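Local coordinates for protein beta-glucosidase (Chaetomella raphigera, PDB 6JXG) that probably hydrolyses terminal, non-reducing beta-D-glucosyl residues to release beta-D-glucose, as a secreted glycoside hydrolase family 3 enzyme of cellulose degradation, at residues Ile366-Arg372 with Thr387-Leu393. Numbering follows the deposited sequence.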
ATOM      1  N   ILE A 366     -22.943  -7.064  -3.331  1.00 15.70           N
ATOM      2  CA  ILE A 366     -21.669  -6.368  -3.141  1.00 15.70           C
ATOM      3  C   ILE A 366     -20.505  -7.339  -3.369  1.00 16.26           C
ATOM      4  O   ILE A 366     -19.414  -6.887  -3.710  1.00 14.20           O
ATOM      5  CB  ILE A 366     -21.547  -5.634  -1.767  1.00 15.56           C
ATOM      6  CG1 ILE A 366     -21.720  -6.646  -0.623  1.00 14.35           C
ATOM      7  CG2 ILE A 366     -22.559  -4.480  -1.700  1.00 16.58           C
ATOM      8  CD1 ILE A 366     -21.781  -6.100   0.772  1.00 14.27           C
ATOM      9  N   ASN A 367     -20.767  -8.657  -3.171  1.00 15.51           N
ATOM     10  CA  ASN A 367     -19.767  -9.707  -3.428  1.00 14.97           C
ATOM     11  C   ASN A 367     -20.087 -10.579  -4.641  1.00 17.22           C
ATOM     12  O   ASN A 367     -19.546 -11.671  -4.743  1.00 14.24           O
ATOM     13  CB  ASN A 367     -19.614 -10.591  -2.194  1.00 15.25           C
ATOM     14  CG  ASN A 367     -19.127  -9.826  -0.998  1.00 15.89           C
ATOM     15  OD1 ASN A 367     -18.198  -9.010  -1.090  1.00 16.44           O
ATOM     16  ND2 ASN A 367     -19.762 -10.080   0.172  1.00 17.46           N
ATOM     17  N   SER A 368     -20.912 -10.050  -5.564  1.00 16.29           N
ATOM     18  CA  SER A 368     -21.335 -10.798  -6.697  1.00 17.55           C
ATOM     19  C   SER A 368     -20.346 -10.933  -7.798  1.00 18.51           C
ATOM     20  O   SER A 368     -20.571 -11.730  -8.674  1.00 19.88           O
ATOM     21  CB  SER A 368     -22.654 -10.226  -7.284  1.00 17.43           C
ATOM     22  OG  SER A 368     -22.513  -8.907  -7.813  1.00 13.92           O
ATOM     23  N   CYS A 369     -19.231 -10.199  -7.810  1.00 18.17           N
ATOM     24  CA  CYS A 369     -18.237 -10.394  -8.889  1.00 16.00           C
ATOM     25  C   CYS A 369     -17.076 -11.066  -8.259  1.00 15.62           C
ATOM     26  O   CYS A 369     -16.548 -10.561  -7.275  1.00 14.90           O
ATOM     27  CB  CYS A 369     -17.786  -9.029  -9.530  1.00 19.59           C
ATOM     28  SG  CYS A 369     -19.173  -7.966 -10.113  1.00 26.76           S
ATOM     29  N   SER A 370     -16.609 -12.153  -8.865  1.00 15.38           N
ATOM     30  CA  SER A 370     -15.523 -12.947  -8.347  1.00 16.03           C
ATOM     31  C   SER A 370     -14.274 -12.067  -8.175  1.00 13.79           C
ATOM     32  O   SER A 370     -13.890 -11.305  -9.087  1.00 11.58           O
ATOM     33  CB  SER A 370     -15.247 -14.076  -9.333  1.00 17.63           C
ATOM     34  OG  SER A 370     -14.148 -14.828  -8.919  1.00 21.76           O
ATOM     35  N   ASP A 371     -13.643 -12.132  -7.010  1.00 12.94           N
ATOM     36  CA  ASP A 371     -12.445 -11.331  -6.735  1.00 12.41           C
ATOM     37  C   ASP A 371     -12.634  -9.828  -7.008  1.00 12.53           C
ATOM     38  O   ASP A 371     -11.695  -9.132  -7.262  1.00 11.76           O
ATOM     39  CB  ASP A 371     -11.232 -11.860  -7.510  1.00 13.58           C
ATOM     40  CG  ASP A 371     -10.869 -13.298  -7.144  1.00 13.87           C
ATOM     41  OD1 ASP A 371     -11.116 -13.700  -5.997  1.00 14.29           O
ATOM     42  OD2 ASP A 371     -10.254 -13.977  -7.988  1.00 13.62           O
ATOM     43  N   ARG A 372     -13.871  -9.349  -6.876  1.00 12.32           N
ATOM     44  CA  ARG A 372     -14.287  -7.922  -7.089  1.00 13.46           C
ATOM     45  C   ARG A 372     -13.973  -7.466  -8.522  1.00 13.31           C
ATOM     46  O   ARG A 372     -13.757  -6.261  -8.772  1.00 12.41           O
ATOM     47  CB  ARG A 372     -13.658  -6.963  -6.072  1.00 14.38           C
ATOM     48  CG  ARG A 372     -13.604  -7.507  -4.646  1.00 13.49           C
ATOM     49  CD  ARG A 372     -14.993  -7.489  -4.018  1.00 14.21           C
ATOM     50  NE  ARG A 372     -15.815  -8.645  -4.401  1.00 13.98           N
ATOM     51  CZ  ARG A 372     -15.831  -9.812  -3.810  1.00 14.05           C
ATOM     52  NH1 ARG A 372     -16.639 -10.748  -4.280  1.00 15.54           N
ATOM     53  NH2 ARG A 372     -15.125 -10.056  -2.726  1.00 15.46           N
ATOM     54  N   THR A 387      -8.064  -8.796  -2.073  1.00  9.69           N
ATOM     55  CA  THR A 387      -9.473  -8.585  -1.822  1.00 11.57           C
ATOM     56  C   THR A 387      -9.972  -9.358  -0.639  1.00 10.44           C
ATOM     57  O   THR A 387      -9.282 -10.233  -0.106  1.00 10.95           O
ATOM     58  CB  THR A 387     -10.326  -8.910  -3.072  1.00 12.07           C
ATOM     59  OG1 THR A 387     -10.131 -10.268  -3.519  1.00 10.93           O
ATOM     60  CG2 THR A 387      -9.920  -7.874  -4.232  1.00 11.83           C
ATOM     61  N   ALA A 388     -11.237  -9.101  -0.312  1.00 12.31           N
ATOM     62  CA  ALA A 388     -11.993  -9.759   0.766  1.00 11.71           C
ATOM     63  C   ALA A 388     -13.465  -9.623   0.391  1.00 12.14           C
ATOM     64  O   ALA A 388     -13.783  -8.778  -0.424  1.00 11.09           O
ATOM     65  CB  ALA A 388     -11.772  -9.114   2.092  1.00 11.74           C
ATOM     66  N   ASP A 389     -14.296 -10.446   1.031  1.00 11.58           N
ATOM     67  CA  ASP A 389     -15.763 -10.387   0.860  1.00 11.53           C
ATOM     68  C   ASP A 389     -16.226  -9.336   1.849  1.00 11.98           C
ATOM     69  O   ASP A 389     -15.755  -9.331   2.978  1.00 12.82           O
ATOM     70  CB  ASP A 389     -16.391 -11.723   1.133  1.00 12.04           C
ATOM     71  CG  ASP A 389     -16.247 -12.699  -0.046  1.00 13.48           C
ATOM     72  OD1 ASP A 389     -15.480 -12.452  -1.013  1.00 12.62           O
ATOM     73  OD2 ASP A 389     -16.965 -13.718   0.017  1.00 14.79           O
ATOM     74  N   PHE A 390     -17.010  -8.356   1.392  1.00 11.42           N
ATOM     75  CA  PHE A 390     -17.538  -7.359   2.277  1.00 11.49           C
ATOM     76  C   PHE A 390     -18.555  -8.006   3.208  1.00 12.06           C
ATOM     77  O   PHE A 390     -19.428  -8.738   2.715  1.00 12.63           O
ATOM     78  CB  PHE A 390     -18.302  -6.282   1.509  1.00 11.09           C
ATOM     79  CG  PHE A 390     -17.452  -5.455   0.573  1.00 11.10           C
ATOM     80  CD1 PHE A 390     -16.761  -4.401   1.049  1.00 11.29           C
ATOM     81  CD2 PHE A 390     -17.404  -5.737  -0.800  1.00 11.15           C
ATOM     82  CE1 PHE A 390     -16.030  -3.580   0.201  1.00 11.17           C
ATOM     83  CE2 PHE A 390     -16.687  -4.939  -1.658  1.00 11.31           C
ATOM     84  CZ  PHE A 390     -15.982  -3.867  -1.153  1.00 10.85           C
ATOM     85  N   PRO A 391     -18.458  -7.751   4.535  1.00 12.42           N
ATOM     86  CA  PRO A 391     -19.581  -8.184   5.409  1.00 13.46           C
ATOM     87  C   PRO A 391     -20.823  -7.298   5.202  1.00 14.21           C
ATOM     88  O   PRO A 391     -21.924  -7.710   5.516  1.00 14.28           O
ATOM     89  CB  PRO A 391     -19.045  -8.003   6.839  1.00 13.70           C
ATOM     90  CG  PRO A 391     -17.939  -7.006   6.701  1.00 13.27           C
ATOM     91  CD  PRO A 391     -17.412  -7.053   5.284  1.00 12.58           C
ATOM     92  N   TYR A 392     -20.614  -6.125   4.643  1.00 13.58           N
ATOM     93  CA  TYR A 392     -21.652  -5.134   4.291  1.00 12.71           C
ATOM     94  C   TYR A 392     -20.837  -4.055   3.573  1.00 12.51           C
ATOM     95  O   TYR A 392     -19.603  -4.085   3.616  1.00 13.10           O
ATOM     96  CB  TYR A 392     -22.338  -4.568   5.548  1.00 13.25           C
ATOM     97  CG  TYR A 392     -21.441  -3.865   6.508  1.00 12.19           C
ATOM     98  CD1 TYR A 392     -21.119  -2.515   6.354  1.00 12.06           C
ATOM     99  CD2 TYR A 392     -20.856  -4.542   7.580  1.00 13.73           C
ATOM    100  CE1 TYR A 392     -20.254  -1.870   7.210  1.00 12.17           C
ATOM    101  CE2 TYR A 392     -20.003  -3.887   8.465  1.00 11.96           C
ATOM    102  CZ  TYR A 392     -19.676  -2.544   8.248  1.00 13.09           C
ATOM    103  OH  TYR A 392     -18.803  -1.881   9.140  1.00 12.50           O
ATOM    104  N   LEU A 393     -21.480  -3.175   2.837  1.00 12.36           N
ATOM    105  CA  LEU A 393     -20.739  -2.037   2.234  1.00 12.94           C
ATOM    106  C   LEU A 393     -21.653  -0.839   2.373  1.00 13.23           C
ATOM    107  O   LEU A 393     -22.751  -0.831   1.784  1.00 13.71           O
ATOM    108  CB  LEU A 393     -20.388  -2.310   0.767  1.00 12.58           C
ATOM    109  CG  LEU A 393     -19.815  -1.100  -0.006  1.00 12.49           C
ATOM    110  CD1 LEU A 393     -18.562  -0.591   0.673  1.00 11.39           C
ATOM    111  CD2 LEU A 393     -19.556  -1.474  -1.456  1.00 12.15           C
TER
HETATM  112  O   HOH W   1     -11.241 -12.745  -3.560  1.00 12.07           O
HETATM  113  O   HOH W   2     -16.758 -13.567  -3.346  1.00 17.50           O
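This is a loop-to-loop contact, held mainly by side-chain-to-backbone hydrogen bonds and a salt bridge. Both segments belong to the long loop that leads from strand 351-355, in the mixed six-stranded sheet of the alpha/beta C-terminal domain of this family 3 glycoside hydrolase, to helix 396-406. The 14 residues between them hold no helix or strand. The amide of Asn367 pairs with one residue of 387-393 in the manner of a backbone. Asn367 OD1 accepts from Phe390 N (2.8 Å), and Asn367 ND2 donates to Phe390 O (2.9 Å). Arg372 NH2 reaches across and donates hydrogen bonds to both Ala388 O and Asp389 OD1 at 3.0 Å, the latter as part of a salt bridge. Asp389 OD2 is bound by Gln67. Asp371 forms a salt bridge with Arg64 and a hydrogen bond with Tyr444. Arg64 and Gln67 thus link this loop to the N-terminal family region. Apolar packing continues beside the polar part: Ile366 CD1 lies 3.6 Å from Phe390 CB. Cys369 is disulfide-bonded to Cys374. Two waters bridge the segments. One joins Arg372 NH1 (3.0 Å) to Asp389 OD1 (2.9 Å); the other donates to Asp371 OD1 at 2.6 Å and to Thr387 OG1 at 2.7 Å.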